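Local coordinates for major capsid protein (Human herpesvirus 1, PDB 1NO7) that builds the capsomers of the herpes simplex virus capsid, with this upper domain probably forming their outer part, at residues A[253-261]-A[587-595]. Residues are numbered along the deposited sequence; the frame is centred on the assembly and turned at random.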
ATOM      1  N   LEU A 253     -10.419  17.319  -6.302  1.00 43.53           N
ATOM      2  CA  LEU A 253     -11.294  16.857  -7.378  1.00 43.53           C
ATOM      3  C   LEU A 253     -12.636  16.372  -6.855  1.00 43.53           C
ATOM      4  O   LEU A 253     -13.668  16.723  -7.409  1.00 43.53           O
ATOM      5  CB  LEU A 253     -10.638  15.725  -8.165  1.00 37.93           C
ATOM      6  CG  LEU A 253     -11.102  15.633  -9.616  1.00 37.93           C
ATOM      7  CD1 LEU A 253     -10.785  16.954 -10.315  1.00 37.93           C
ATOM      8  CD2 LEU A 253     -10.389  14.481 -10.319  1.00 37.93           C
ATOM      9  N   VAL A 254     -12.628  15.566  -5.796  1.00 32.01           N
ATOM     10  CA  VAL A 254     -13.886  15.083  -5.252  1.00 32.01           C
ATOM     11  C   VAL A 254     -14.818  16.232  -4.897  1.00 32.01           C
ATOM     12  O   VAL A 254     -15.950  16.283  -5.381  1.00 32.01           O
ATOM     13  CB  VAL A 254     -13.683  14.225  -3.999  1.00 35.00           C
ATOM     14  CG1 VAL A 254     -15.015  14.068  -3.251  1.00 35.00           C
ATOM     15  CG2 VAL A 254     -13.160  12.859  -4.404  1.00 35.00           C
ATOM     16  N   ASP A 255     -14.356  17.153  -4.059  1.00 57.34           N
ATOM     17  CA  ASP A 255     -15.188  18.287  -3.658  1.00 57.34           C
ATOM     18  C   ASP A 255     -15.633  19.118  -4.867  1.00 57.34           C
ATOM     19  O   ASP A 255     -16.661  19.804  -4.820  1.00 57.34           O
ATOM     20  CB  ASP A 255     -14.430  19.167  -2.657  1.00133.31           C
ATOM     21  CG  ASP A 255     -13.981  18.395  -1.424  1.00133.31           C
ATOM     22  OD1 ASP A 255     -14.842  17.788  -0.753  1.00133.31           O
ATOM     23  OD2 ASP A 255     -12.768  18.397  -1.124  1.00133.31           O
ATOM     24  N   ASP A 256     -14.856  19.045  -5.948  1.00 51.87           N
ATOM     25  CA  ASP A 256     -15.162  19.772  -7.181  1.00 51.87           C
ATOM     26  C   ASP A 256     -16.391  19.221  -7.914  1.00 51.87           C
ATOM     27  O   ASP A 256     -16.999  19.904  -8.746  1.00 51.87           O
ATOM     28  CB  ASP A 256     -13.966  19.720  -8.127  1.00 94.32           C
ATOM     29  CG  ASP A 256     -12.973  20.815  -7.859  1.00 94.32           C
ATOM     30  OD1 ASP A 256     -11.874  20.758  -8.449  1.00 94.32           O
ATOM     31  OD2 ASP A 256     -13.294  21.732  -7.071  1.00 94.32           O
ATOM     32  N   PHE A 257     -16.742  17.977  -7.604  1.00 38.64           N
ATOM     33  CA  PHE A 257     -17.872  17.306  -8.224  1.00 38.64           C
ATOM     34  C   PHE A 257     -18.782  16.669  -7.177  1.00 38.64           C
ATOM     35  O   PHE A 257     -19.258  15.541  -7.342  1.00 38.64           O
ATOM     36  CB  PHE A 257     -17.353  16.264  -9.208  1.00 43.27           C
ATOM     37  CG  PHE A 257     -16.604  16.857 -10.359  1.00 43.27           C
ATOM     38  CD1 PHE A 257     -15.614  16.135 -11.008  1.00 43.27           C
ATOM     39  CD2 PHE A 257     -16.914  18.127 -10.823  1.00 43.27           C
ATOM     40  CE1 PHE A 257     -14.942  16.670 -12.113  1.00 43.27           C
ATOM     41  CE2 PHE A 257     -16.255  18.674 -11.921  1.00 43.27           C
ATOM     42  CZ  PHE A 257     -15.264  17.945 -12.571  1.00 43.27           C
ATOM     43  N   THR A 258     -18.973  17.389  -6.074  1.00 46.76           N
ATOM     44  CA  THR A 258     -19.882  16.970  -5.009  1.00 46.76           C
ATOM     45  C   THR A 258     -20.685  18.242  -4.734  1.00 46.76           C
ATOM     46  O   THR A 258     -20.209  19.351  -5.000  1.00 46.76           O
ATOM     47  CB  THR A 258     -19.165  16.530  -3.711  1.00 36.87           C
ATOM     48  OG1 THR A 258     -18.330  15.398  -3.982  1.00 36.87           O
ATOM     49  CG2 THR A 258     -20.200  16.122  -2.642  1.00 36.87           C
ATOM     50  N   LEU A 259     -21.897  18.094  -4.220  1.00 63.14           N
ATOM     51  CA  LEU A 259     -22.721  19.259  -3.966  1.00 63.14           C
ATOM     52  C   LEU A 259     -22.752  19.627  -2.501  1.00 63.14           C
ATOM     53  O   LEU A 259     -22.863  18.761  -1.631  1.00 63.14           O
ATOM     54  CB  LEU A 259     -24.133  19.008  -4.489  1.00 85.73           C
ATOM     55  CG  LEU A 259     -24.143  18.714  -5.991  1.00 85.73           C
ATOM     56  CD1 LEU A 259     -25.512  18.232  -6.417  1.00 85.73           C
ATOM     57  CD2 LEU A 259     -23.737  19.962  -6.759  1.00 85.73           C
ATOM     58  N   THR A 260     -22.647  20.923  -2.240  1.00 87.59           N
ATOM     59  CA  THR A 260     -22.649  21.449  -0.884  1.00 87.59           C
ATOM     60  C   THR A 260     -24.055  21.506  -0.306  1.00 87.59           C
ATOM     61  O   THR A 260     -24.769  22.486  -0.504  1.00 87.59           O
ATOM     62  CB  THR A 260     -22.050  22.848  -0.873  1.00 79.02           C
ATOM     63  OG1 THR A 260     -22.644  23.621  -1.924  1.00 79.02           O
ATOM     64  CG2 THR A 260     -20.547  22.774  -1.095  1.00 79.02           C
ATOM     65  N   GLY A 261     -24.444  20.456   0.415  1.00112.17           N
ATOM     66  CA  GLY A 261     -25.776  20.411   0.995  1.00112.17           C
ATOM     67  C   GLY A 261     -25.882  19.696   2.332  1.00112.17           C
ATOM     68  O   GLY A 261     -25.047  19.906   3.211  1.00112.17           O
ATOM     69  N   HIS A 587     -26.347  11.771  -9.087  1.00 28.42           N
ATOM     70  CA  HIS A 587     -27.017  13.041  -8.913  1.00 28.42           C
ATOM     71  C   HIS A 587     -25.935  14.122  -8.925  1.00 28.42           C
ATOM     72  O   HIS A 587     -25.923  14.987  -9.813  1.00 28.42           O
ATOM     73  CB  HIS A 587     -27.783  13.061  -7.598  1.00 67.53           C
ATOM     74  CG  HIS A 587     -28.289  14.414  -7.229  1.00 67.53           C
ATOM     75  ND1 HIS A 587     -28.699  15.330  -8.172  1.00 67.53           N
ATOM     76  CD2 HIS A 587     -28.456  15.009  -6.026  1.00 67.53           C
ATOM     77  CE1 HIS A 587     -29.096  16.434  -7.565  1.00 67.53           C
ATOM     78  NE2 HIS A 587     -28.960  16.266  -6.263  1.00 67.53           N
ATOM     79  N   HIS A 588     -25.018  14.038  -7.954  1.00 27.97           N
ATOM     80  CA  HIS A 588     -23.902  14.981  -7.807  1.00 27.97           C
ATOM     81  C   HIS A 588     -23.065  15.025  -9.077  1.00 27.97           C
ATOM     82  O   HIS A 588     -22.975  16.063  -9.737  1.00 27.97           O
ATOM     83  CB  HIS A 588     -22.978  14.554  -6.664  1.00 41.51           C
ATOM     84  CG  HIS A 588     -23.570  14.712  -5.298  1.00 41.51           C
ATOM     85  ND1 HIS A 588     -23.636  15.927  -4.647  1.00 41.51           N
ATOM     86  CD2 HIS A 588     -24.091  13.799  -4.443  1.00 41.51           C
ATOM     87  CE1 HIS A 588     -24.168  15.755  -3.449  1.00 41.51           C
ATOM     88  NE2 HIS A 588     -24.452  14.473  -3.301  1.00 41.51           N
ATOM     89  N   GLN A 589     -22.436  13.897  -9.402  1.00 37.03           N
ATOM     90  CA  GLN A 589     -21.600  13.824 -10.589  1.00 37.03           C
ATOM     91  C   GLN A 589     -22.283  14.549 -11.758  1.00 37.03           C
ATOM     92  O   GLN A 589     -21.628  15.300 -12.499  1.00 37.03           O
ATOM     93  CB  GLN A 589     -21.324  12.366 -10.938  1.00 31.42           C
ATOM     94  CG  GLN A 589     -20.530  11.668  -9.883  1.00 31.42           C
ATOM     95  CD  GLN A 589     -20.588  10.158 -10.015  1.00 31.42           C
ATOM     96  OE1 GLN A 589     -20.201   9.582 -11.046  1.00 31.42           O
ATOM     97  NE2 GLN A 589     -21.072   9.498  -8.963  1.00 31.42           N
ATOM     98  N   LEU A 590     -23.600  14.345 -11.899  1.00 44.36           N
ATOM     99  CA  LEU A 590     -24.374  14.979 -12.965  1.00 44.36           C
ATOM    100  C   LEU A 590     -24.455  16.498 -12.818  1.00 44.36           C
ATOM    101  O   LEU A 590     -24.081  17.233 -13.738  1.00 44.36           O
ATOM    102  CB  LEU A 590     -25.788  14.401 -13.002  1.00 37.15           C
ATOM    103  CG  LEU A 590     -25.943  13.102 -13.805  1.00 37.15           C
ATOM    104  CD1 LEU A 590     -27.316  12.444 -13.526  1.00 37.15           C
ATOM    105  CD2 LEU A 590     -25.753  13.434 -15.298  1.00 37.15           C
ATOM    106  N   LYS A 591     -24.957  16.957 -11.671  1.00 62.72           N
ATOM    107  CA  LYS A 591     -25.096  18.391 -11.377  1.00 62.72           C
ATOM    108  C   LYS A 591     -23.792  19.168 -11.621  1.00 62.72           C
ATOM    109  O   LYS A 591     -23.768  20.128 -12.398  1.00 62.72           O
ATOM    110  CB  LYS A 591     -25.519  18.589  -9.920  1.00 69.39           C
ATOM    111  CG  LYS A 591     -26.977  18.309  -9.626  1.00 69.39           C
ATOM    112  CD  LYS A 591     -27.837  19.491 -10.021  1.00 69.39           C
ATOM    113  CE  LYS A 591     -29.282  19.272  -9.621  1.00 69.39           C
ATOM    114  NZ  LYS A 591     -29.854  18.062 -10.280  1.00 69.39           N
ATOM    115  N   THR A 592     -22.723  18.753 -10.939  1.00 50.95           N
ATOM    116  CA  THR A 592     -21.408  19.380 -11.054  1.00 50.95           C
ATOM    117  C   THR A 592     -20.886  19.290 -12.493  1.00 50.95           C
ATOM    118  O   THR A 592     -20.125  20.146 -12.952  1.00 50.95           O
ATOM    119  CB  THR A 592     -20.413  18.694 -10.103  1.00 76.31           C
ATOM    120  OG1 THR A 592     -20.373  17.288 -10.385  1.00 76.31           O
ATOM    121  CG2 THR A 592     -20.851  18.882  -8.664  1.00 76.31           C
ATOM    122  N   GLY A 593     -21.295  18.242 -13.199  1.00 50.91           N
ATOM    123  CA  GLY A 593     -20.872  18.083 -14.577  1.00 50.91           C
ATOM    124  C   GLY A 593     -19.689  17.157 -14.759  1.00 50.91           C
ATOM    125  O   GLY A 593     -18.761  17.466 -15.508  1.00 50.91           O
ATOM    126  N   LEU A 594     -19.715  16.018 -14.082  1.00 89.52           N
ATOM    127  CA  LEU A 594     -18.624  15.070 -14.196  1.00 89.52           C
ATOM    128  C   LEU A 594     -18.597  14.494 -15.609  1.00 89.52           C
ATOM    129  O   LEU A 594     -17.594  14.603 -16.314  1.00 89.52           O
ATOM    130  CB  LEU A 594     -18.792  13.961 -13.153  1.00 43.97           C
ATOM    131  CG  LEU A 594     -17.653  12.952 -13.023  1.00 43.97           C
ATOM    132  CD1 LEU A 594     -16.311  13.654 -13.161  1.00 43.97           C
ATOM    133  CD2 LEU A 594     -17.782  12.243 -11.680  1.00 43.97           C
ATOM    134  N   HIS A 595     -19.704  13.894 -16.026  1.00 91.36           N
ATOM    135  CA  HIS A 595     -19.791  13.315 -17.357  1.00 91.36           C
ATOM    136  C   HIS A 595     -20.263  14.378 -18.340  1.00 91.36           C
ATOM    137  O   HIS A 595     -20.335  15.551 -17.935  1.00 91.36           O
ATOM    138  CB  HIS A 595     -20.776  12.152 -17.367  1.00 73.99           C
ATOM    139  CG  HIS A 595     -20.709  11.280 -16.152  1.00 73.99           C
ATOM    140  ND1 HIS A 595     -21.168  11.688 -14.918  1.00 73.99           N
ATOM    141  CD2 HIS A 595     -20.268  10.010 -15.988  1.00 73.99           C
ATOM    142  CE1 HIS A 595     -21.017  10.706 -14.048  1.00 73.99           C
ATOM    143  NE2 HIS A 595     -20.473   9.676 -14.671  1.00 73.99           N
TER
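The imidazole of His-588 carries the methyl CG2 of Thr-258 over one face, 4.3 Å from the ring centroid in a CH-pi contact, while CA of Leu-259 lies in plane at its edge. Its ND1 takes the backbone N-H of Leu-259, with N to ND1 at 2.8 Å; the bond is bent (139°) and the donor stands 30° out of the ring plane. Histidine suits this place because its second nitrogen, NE2, bonds Gln-269, so both ring nitrogens are engaged and ring rotation is fixed. On neighbouring His-587, CD1 of Leu-259 lies over a ring face, offset toward the rim, and NZ of Lys-591 lies at the edge. The two branches of Leu-259 divide the helix surface: CD1 rests on CB of Lys-591 at 3.5 Å, CD2 on CG2 of Thr-592 at 3.6 Å.

The Phe-257 ring meets Thr-592 and Leu-594 obliquely, its CD1 3.4 Å from CD1 of Leu-594, with Leu-149 also packing on it. Threonine suits position 592, bringing hydroxyl and methyl on one carbon: with chi1 at 56°, the hydroxyl turns back to His-588 O, a carbonyl also bonded by Thr-592 N, and CG2 is presented to the Phe-257 backbone. Thr-258 likewise returns its OG1 to Val-254 O and also bonds Asn-273. Gly-593, at positive phi and psi, where a CB would jam against the preceding carbonyl oxygen, is the C-prime residue of a Schellman motif that brings Leu-594 round to Phe-257. The loop leaving helix 234-256 thus makes a surface helix-to-loop contact beside the Schellman motif that ends helix 583-593.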